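Local atomic coordinates of N-acetyl-beta-D glucosaminidase (Rhizomucor miehei CAU432, PDB entry 4ZM6), a protein that probably hydrolyses terminal N-acetylglucosamine residues from beta-linked sugars and, through a GCN5-related region, probably acetylates glucosamine with acetyl-CoA. Residues Cys646-Leu649 / Gly650-Pro654; Lys625-Gly628 / Thr629-Asp633. One frame throughout, in Å; residues are numbered along the deposited sequence.

Contact 1 of 2, residues Cys646-Leu649 / Gly650-Pro654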
ATOM      1  N   CYS A 646      -4.182  21.830  -7.068  1.00 58.05           N
ATOM      2  CA  CYS A 646      -3.970  23.192  -6.583  1.00 57.48           C
ATOM      3  C   CYS A 646      -3.484  23.061  -5.155  1.00 56.88           C
ATOM      4  O   CYS A 646      -4.207  22.562  -4.304  1.00 59.31           O
ATOM      5  CB  CYS A 646      -5.256  24.014  -6.642  1.00 57.22           C
ATOM      6  SG  CYS A 646      -5.982  24.153  -8.294  1.00 59.17           S
ATOM      7  N   ILE A 647      -2.253  23.489  -4.900  1.00 56.59           N
ATOM      8  CA  ILE A 647      -1.629  23.298  -3.601  1.00 56.62           C
ATOM      9  C   ILE A 647      -1.281  24.657  -3.007  1.00 54.56           C
ATOM     10  O   ILE A 647      -0.946  25.581  -3.739  1.00 51.46           O
ATOM     11  CB  ILE A 647      -0.363  22.409  -3.697  1.00 61.28           C
ATOM     12  CG1 ILE A 647      -0.507  21.354  -4.798  1.00 65.48           C
ATOM     13  CG2 ILE A 647      -0.111  21.692  -2.380  1.00 62.40           C
ATOM     14  CD1 ILE A 647       0.744  20.516  -5.011  1.00 67.86           C
ATOM     15  N   LYS A 648      -1.359  24.761  -1.678  1.00 55.62           N
ATOM     16  CA  LYS A 648      -1.193  26.029  -0.957  1.00 54.22           C
ATOM     17  C   LYS A 648      -0.128  25.918   0.127  1.00 51.47           C
ATOM     18  O   LYS A 648      -0.021  24.890   0.779  1.00 52.12           O
ATOM     19  CB  LYS A 648      -2.530  26.409  -0.306  1.00 54.86           C
ATOM     20  CG  LYS A 648      -2.528  27.706   0.494  1.00 56.00           C
ATOM     21  CD  LYS A 648      -3.779  27.840   1.354  1.00 55.55           C
ATOM     22  CE  LYS A 648      -4.198  29.294   1.522  1.00 55.75           C
ATOM     23  NZ  LYS A 648      -3.124  30.128   2.123  1.00 55.80           N
ATOM     24  N   LEU A 649       0.650  26.978   0.325  1.00 51.88           N
ATOM     25  CA  LEU A 649       1.545  27.064   1.479  1.00 54.22           C
ATOM     26  C   LEU A 649       0.759  27.622   2.658  1.00 56.47           C
ATOM     27  O   LEU A 649       0.168  28.705   2.564  1.00 58.34           O
ATOM     28  CB  LEU A 649       2.754  27.965   1.207  1.00 54.91           C
ATOM     29  CG  LEU A 649       3.944  27.408   0.425  1.00 55.80           C
ATOM     30  CD1 LEU A 649       5.065  28.438   0.410  1.00 56.85           C
ATOM     31  CD2 LEU A 649       4.444  26.093   1.001  1.00 56.44           C
ATOM     32  N   GLY A 650       0.782  26.892   3.770  1.00 55.21           N
ATOM     33  CA  GLY A 650      -0.050  27.211   4.920  1.00 53.71           C
ATOM     34  C   GLY A 650      -1.424  26.619   4.716  1.00 52.48           C
ATOM     35  O   GLY A 650      -1.635  25.834   3.791  1.00 55.15           O
ATOM     36  N   SER A 651      -2.366  26.985   5.575  1.00 50.80           N
ATOM     37  CA  SER A 651      -3.724  26.466   5.464  1.00 50.98           C
ATOM     38  C   SER A 651      -4.760  27.538   5.760  1.00 50.88           C
ATOM     39  O   SER A 651      -4.439  28.621   6.246  1.00 50.66           O
ATOM     40  CB  SER A 651      -3.913  25.258   6.390  1.00 52.03           C
ATOM     41  OG  SER A 651      -3.212  25.417   7.614  1.00 53.31           O
ATOM     42  N   THR A 652      -6.010  27.224   5.437  1.00 50.67           N
ATOM     43  CA  THR A 652      -7.139  28.086   5.761  1.00 48.96           C
ATOM     44  C   THR A 652      -7.657  27.741   7.168  1.00 48.89           C
ATOM     45  O   THR A 652      -7.395  28.484   8.119  1.00 50.63           O
ATOM     46  CB  THR A 652      -8.254  27.948   4.709  1.00 46.67           C
ATOM     47  OG1 THR A 652      -8.512  26.565   4.476  1.00 46.52           O
ATOM     48  CG2 THR A 652      -7.836  28.585   3.397  1.00 45.65           C
ATOM     49  N   TYR A 653      -8.349  26.607   7.297  1.00 46.85           N
ATOM     50  CA  TYR A 653      -8.905  26.169   8.580  1.00 46.05           C
ATOM     51  C   TYR A 653      -8.881  24.642   8.711  1.00 45.43           C
ATOM     52  O   TYR A 653      -9.431  23.949   7.856  1.00 45.81           O
ATOM     53  CB  TYR A 653     -10.356  26.658   8.723  1.00 46.65           C
ATOM     54  CG  TYR A 653     -10.817  26.778  10.167  1.00 46.73           C
ATOM     55  CD1 TYR A 653     -11.186  25.652  10.899  1.00 46.50           C
ATOM     56  CD2 TYR A 653     -10.862  28.018  10.801  1.00 45.35           C
ATOM     57  CE1 TYR A 653     -11.592  25.758  12.218  1.00 48.48           C
ATOM     58  CE2 TYR A 653     -11.265  28.135  12.117  1.00 45.99           C
ATOM     59  CZ  TYR A 653     -11.634  27.007  12.823  1.00 47.91           C
ATOM     60  OH  TYR A 653     -12.039  27.120  14.135  1.00 47.13           O
ATOM     61  N   PRO A 654      -8.250  24.105   9.775  1.00 44.00           N
ATOM     62  CA  PRO A 654      -7.441  24.755  10.814  1.00 43.93           C
ATOM     63  C   PRO A 654      -6.092  25.216  10.275  1.00 45.29           C
ATOM     64  O   PRO A 654      -5.782  24.977   9.107  1.00 47.27           O
ATOM     65  CB  PRO A 654      -7.248  23.652  11.863  1.00 43.63           C
ATOM     66  CG  PRO A 654      -7.422  22.375  11.123  1.00 43.57           C
ATOM     67  CD  PRO A 654      -8.418  22.662  10.034  1.00 43.90           C
TER

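Contact 2 of 2, residues Lys625-Gly628 / Thr629-Asp633. With ACO (acetyl coenzyme *a), chain C.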
ATOM      1  N   LYS A 625      20.519  19.054   5.593  1.00 50.17           N
ATOM      2  CA  LYS A 625      20.906  17.667   5.308  1.00 49.11           C
ATOM      3  C   LYS A 625      19.930  16.960   4.355  1.00 48.70           C
ATOM      4  O   LYS A 625      20.082  15.768   4.089  1.00 48.65           O
ATOM      5  CB  LYS A 625      21.014  16.874   6.612  1.00 48.02           C
ATOM      6  CG  LYS A 625      21.958  17.482   7.633  1.00 48.38           C
ATOM      7  CD  LYS A 625      22.007  16.639   8.895  1.00 49.40           C
ATOM      8  CE  LYS A 625      22.937  17.239   9.938  1.00 50.81           C
ATOM      9  NZ  LYS A 625      24.351  17.256   9.473  1.00 52.51           N
ATOM     10  N   GLY A 626      18.937  17.690   3.846  1.00 48.89           N
ATOM     11  CA  GLY A 626      17.947  17.127   2.929  1.00 50.66           C
ATOM     12  C   GLY A 626      16.699  16.551   3.584  1.00 53.01           C
ATOM     13  O   GLY A 626      15.884  15.925   2.909  1.00 55.38           O
ATOM     14  N   VAL A 627      16.532  16.764   4.891  1.00 53.50           N
ATOM     15  CA  VAL A 627      15.359  16.258   5.607  1.00 51.00           C
ATOM     16  C   VAL A 627      14.110  17.028   5.202  1.00 50.80           C
ATOM     17  O   VAL A 627      13.062  16.434   4.950  1.00 51.53           O
ATOM     18  CB  VAL A 627      15.531  16.345   7.136  1.00 49.97           C
ATOM     19  CG1 VAL A 627      14.243  15.942   7.851  1.00 48.70           C
ATOM     20  CG2 VAL A 627      16.695  15.471   7.585  1.00 49.93           C
ATOM     21  N   GLY A 628      14.224  18.352   5.150  1.00 50.53           N
ATOM     22  CA  GLY A 628      13.120  19.195   4.697  1.00 50.22           C
ATOM     23  C   GLY A 628      12.609  18.737   3.344  1.00 49.38           C
ATOM     24  O   GLY A 628      11.402  18.666   3.108  1.00 46.61           O
ATOM     25  N   THR A 629      13.548  18.399   2.468  1.00 50.14           N
ATOM     26  CA  THR A 629      13.234  17.979   1.112  1.00 50.21           C
ATOM     27  C   THR A 629      12.549  16.616   1.086  1.00 49.44           C
ATOM     28  O   THR A 629      11.594  16.420   0.335  1.00 49.67           O
ATOM     29  CB  THR A 629      14.507  17.984   0.245  1.00 50.50           C
ATOM     30  OG1 THR A 629      14.928  19.342   0.060  1.00 50.73           O
ATOM     31  CG2 THR A 629      14.266  17.344  -1.116  1.00 50.95           C
ATOM     32  N   LEU A 630      13.030  15.682   1.902  1.00 48.97           N
ATOM     33  CA  LEU A 630      12.356  14.389   2.059  1.00 50.45           C
ATOM     34  C   LEU A 630      10.880  14.558   2.376  1.00 49.17           C
ATOM     35  O   LEU A 630      10.019  14.025   1.669  1.00 47.25           O
ATOM     36  CB  LEU A 630      12.993  13.563   3.172  1.00 53.37           C
ATOM     37  CG  LEU A 630      13.892  12.430   2.700  1.00 58.05           C
ATOM     38  CD1 LEU A 630      15.139  12.956   2.002  1.00 59.22           C
ATOM     39  CD2 LEU A 630      14.263  11.566   3.895  1.00 61.91           C
ATOM     40  N   LEU A 631      10.611  15.304   3.448  1.00 47.96           N
ATOM     41  CA  LEU A 631       9.255  15.505   3.957  1.00 46.39           C
ATOM     42  C   LEU A 631       8.404  16.256   2.953  1.00 45.33           C
ATOM     43  O   LEU A 631       7.248  15.908   2.722  1.00 45.44           O
ATOM     44  CB  LEU A 631       9.292  16.277   5.283  1.00 45.32           C
ATOM     45  CG  LEU A 631       9.924  15.537   6.462  1.00 44.22           C
ATOM     46  CD1 LEU A 631      10.145  16.465   7.643  1.00 43.52           C
ATOM     47  CD2 LEU A 631       9.074  14.343   6.866  1.00 44.81           C
ATOM     48  N   HIS A 632       8.991  17.292   2.368  1.00 44.89           N
ATOM     49  CA  HIS A 632       8.326  18.116   1.369  1.00 45.21           C
ATOM     50  C   HIS A 632       7.851  17.283   0.175  1.00 46.63           C
ATOM     51  O   HIS A 632       6.729  17.450  -0.310  1.00 46.98           O
ATOM     52  CB  HIS A 632       9.297  19.204   0.919  1.00 45.35           C
ATOM     53  CG  HIS A 632       8.786  20.059  -0.191  1.00 45.04           C
ATOM     54  ND1 HIS A 632       8.756  19.634  -1.500  1.00 46.04           N
ATOM     55  CD2 HIS A 632       8.309  21.322  -0.194  1.00 45.02           C
ATOM     56  CE1 HIS A 632       8.268  20.594  -2.261  1.00 45.61           C
ATOM     57  NE2 HIS A 632       7.991  21.628  -1.492  1.00 45.97           N
ATOM     58  N   ASP A 633       8.711  16.384  -0.289  1.00 48.07           N
ATOM     59  CA  ASP A 633       8.381  15.496  -1.396  1.00 48.01           C
ATOM     60  C   ASP A 633       7.283  14.497  -1.026  1.00 45.88           C
ATOM     61  O   ASP A 633       6.376  14.242  -1.820  1.00 43.81           O
ATOM     62  CB  ASP A 633       9.641  14.770  -1.876  1.00 51.53           C
ATOM     63  CG  ASP A 633      10.583  15.687  -2.638  1.00 55.90           C
ATOM     64  OD1 ASP A 633      10.615  16.904  -2.344  1.00 60.93           O
ATOM     65  OD2 ASP A 633      11.282  15.197  -3.542  1.00 58.84           O
TER
HETATM   66  N1A ACO C 901      25.098  19.010   1.529  0.80 59.84           N
HETATM   67  C2A ACO C 901      25.174  20.323   1.209  0.80 59.53           C
HETATM   68  N3A ACO C 901      24.091  21.129   1.134  0.80 60.18           N
HETATM   69  C4A ACO C 901      22.842  20.660   1.393  0.80 60.39           C
HETATM   70  C5A ACO C 901      22.688  19.234   1.739  0.80 59.34           C
HETATM   71  C6A ACO C 901      23.913  18.405   1.801  0.80 59.59           C
HETATM   72  N6A ACO C 901      23.837  17.091   2.122  0.80 58.58           N
HETATM   73  N7A ACO C 901      21.381  19.022   1.928  0.80 59.05           N
HETATM   74  C8A ACO C 901      20.740  20.201   1.719  0.80 61.28           C
HETATM   75  N9A ACO C 901      21.608  21.179   1.392  0.80 61.07           N
HETATM   76  C1B ACO C 901      21.241  22.594   1.104  0.80 62.21           C
HETATM   77  C2B ACO C 901      21.047  22.849  -0.389  0.80 63.83           C
HETATM   78  O2B ACO C 901      21.729  24.049  -0.776  0.80 66.40           O
HETATM   79  C3B ACO C 901      19.544  22.940  -0.607  0.80 63.77           C
HETATM   80  O3B ACO C 901      19.143  23.904  -1.600  0.80 67.23           O
HETATM   81  P3B ACO C 901      19.142  25.523  -1.467  0.80 68.97           P
HETATM   82  O7A ACO C 901      17.811  25.863  -0.827  0.80 67.93           O
HETATM   83  O8A ACO C 901      20.371  25.874  -0.661  0.80 63.26           O
HETATM   84  O9A ACO C 901      19.229  25.963  -2.900  0.80 67.29           O
HETATM   85  C4B ACO C 901      18.976  23.214   0.783  0.80 60.63           C
HETATM   86  O4B ACO C 901      19.997  22.903   1.745  0.80 60.51           O
HETATM   87  C5B ACO C 901      17.718  22.395   1.041  0.80 56.48           C
HETATM   88  O5B ACO C 901      17.613  22.189   2.442  0.80 49.89           O
HETATM   89  P1A ACO C 901      17.061  20.822   3.067  0.80 44.53           P
HETATM   90  O1A ACO C 901      18.160  20.251   3.931  0.80 43.14           O
HETATM   91  O2A ACO C 901      16.401  19.954   2.029  0.80 40.38           O
HETATM   92  O3A ACO C 901      15.916  21.511   3.954  0.80 41.16           O
HETATM   93  P2A ACO C 901      16.044  21.600   5.545  0.80 38.98           P
HETATM   94  O4A ACO C 901      16.180  20.192   6.076  0.80 39.63           O
HETATM   95  O5A ACO C 901      17.085  22.620   5.909  0.80 38.66           O
HETATM   96  O6A ACO C 901      14.596  22.191   5.902  0.80 39.62           O
HETATM   97  CBP ACO C 901      13.211  24.149   6.248  0.80 39.55           C
HETATM   98  CCP ACO C 901      14.153  23.412   5.312  0.80 39.55           C
HETATM   99  CDP ACO C 901      11.970  23.305   6.499  0.80 39.95           C
HETATM  100  CEP ACO C 901      12.792  25.450   5.581  0.80 40.03           C
HETATM  101  CAP ACO C 901      13.980  24.406   7.545  0.80 39.85           C
HETATM  102  OAP ACO C 901      14.894  25.481   7.350  0.80 39.54           O
HETATM  103  C9P ACO C 901      13.095  24.703   8.722  0.80 41.38           C
HETATM  104  O9P ACO C 901      12.786  23.788   9.473  0.80 44.57           O
HETATM  105  N8P ACO C 901      12.694  25.957   8.920  0.80 41.08           N
HETATM  106  C7P ACO C 901      11.883  26.295  10.074  0.80 39.71           C
HETATM  107  C6P ACO C 901      11.248  27.671   9.972  0.80 38.56           C
HETATM  108  C5P ACO C 901      10.154  27.809   8.929  0.80 37.60           C
HETATM  109  O5P ACO C 901       9.989  28.935   8.491  0.80 40.13           O
HETATM  110  N4P ACO C 901       9.388  26.774   8.544  0.80 35.28           N
HETATM  111  C3P ACO C 901       8.284  26.933   7.593  0.80 34.77           C
HETATM  112  C2P ACO C 901       6.941  27.222   8.274  0.80 35.05           C
HETATM  113  S1P ACO C 901       5.742  27.940   7.177  0.80 35.52           S
HETATM  114  C   ACO C 901       4.941  26.644   6.518  0.80 35.90           C
HETATM  115  O   ACO C 901       5.298  25.505   6.763  0.80 36.26           O
HETATM  116  CH3 ACO C 901       3.785  26.932   5.616  0.80 36.14           C

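Contact 1 of 2, residues Cys646-Leu649 / Gly650-Pro654
With chi1 at 180°, the Lys-648 chain leaves opposite its own N and beside its carbonyl carbon. It then bends about the CG-CD and CD-CE bonds to run past Gly-650 and reach Thr-652. The site is the C-terminal end of strand 646-649 in the GNAT fold, where the strand gives way to a loop. Lys-648 CD lies 3.8 Å from Gly-650 O. Lys-648 CE meets CG2 of Thr-652 at 4.2 Å, where the two side chains pass at a slant. The first is a methylene against a carbonyl oxygen, the second a methylene against a methyl; both are van der Waals contacts. Thr-652 OG1 has a separate partner in Gln-612. Both side chains also touch Trp-835 of strand 830-836.

Gly-650 makes the turn out of the strand with a positive phi of 84°, a conformation glycine adopts readily. Gly-650 also belongs to the acetyl-CoA pocket and touches the cofactor.

The loop beyond has its own internal tie. Ser-651 is buried and points away from the strand. The peptide bond before Pro-654 is cis. Ser-651 OG donates to Pro-654 O at 3.0 Å, in the carbonyl plane and on a lone pair.

Contact 2 of 2, residues Lys625-Gly628 / Thr629-Asp633
Gly-626 and Thr-629, three residues apart, hold the same phosphate of acetyl-CoA, and backbone N-H groups do much of the work. Gly-626 N donates to ACO O1A at 2.7 Å. Thr-629 OG1 donates to ACO O2A at 2.5 Å, and its backbone N adds a weak bond to that oxygen. The hydroxyl reaches the phosphate because OG1 sits beside the threonine's own N, anti to its carbonyl carbon (chi1 -68°). Lys-677 gives OG1 a second partner. Gly-628 N serves the other phosphate of the diphosphate, with ACO O4A at 2.8 Å.

Gly-626 is the N-cap residue of helix 627-642. Its positive phi of 91° is one that glycine takes up easily, and in this conformation its N-H is bonded to O1A. Gly-628, without a side chain, lies directly against the diphosphate.

The first helical turns are regular. Leu-630 N bonds to Gly-626 O, and His-632 N to Gly-628 O. The bond from Leu-631 N to Val-627 O, 3.1 Å long, is nearly straight at 173°. The side chains of Val-627 and Leu-631 run alongside each other in the same direction, with Val-627 CG1 and Leu-631 CD1 4.1 Å apart. Both pack on Ala-587 of strand 585-588. His-632 leads off from the helix to Trp-679, which bonds to NE2, while ND1 gives a weak bond to Asp-633 OD1.

The helix dipole probably helps to stabilise the negative diphosphate. A glycine-rich loop running into a helix start, with the Q/R-x-x-G-x-G/A pattern, is the pyrophosphate-binding signature of motif A in the GNAT fold.

Contact 2 comes first along the chain and contact 1 follows it. Their centres are 19 Å apart and their nearest atoms about 6 Å, so they do not touch. Both belong to one beta-alpha-beta unit of strand 608-618, helix 627-642 and strand 646-649. Contact 2 forms the start of the helix and contact 1 the end of the second strand, which runs parallel to strand 608-618. Acetyl-CoA spans the distance between them. Its diphosphate sits at 625-633, and its acetyl end reaches Gly-650. Strand 646-649 also bonds to the C-terminal residues Gly-856 and Phe-858, joining this region to the following acetyltransferase-like domain.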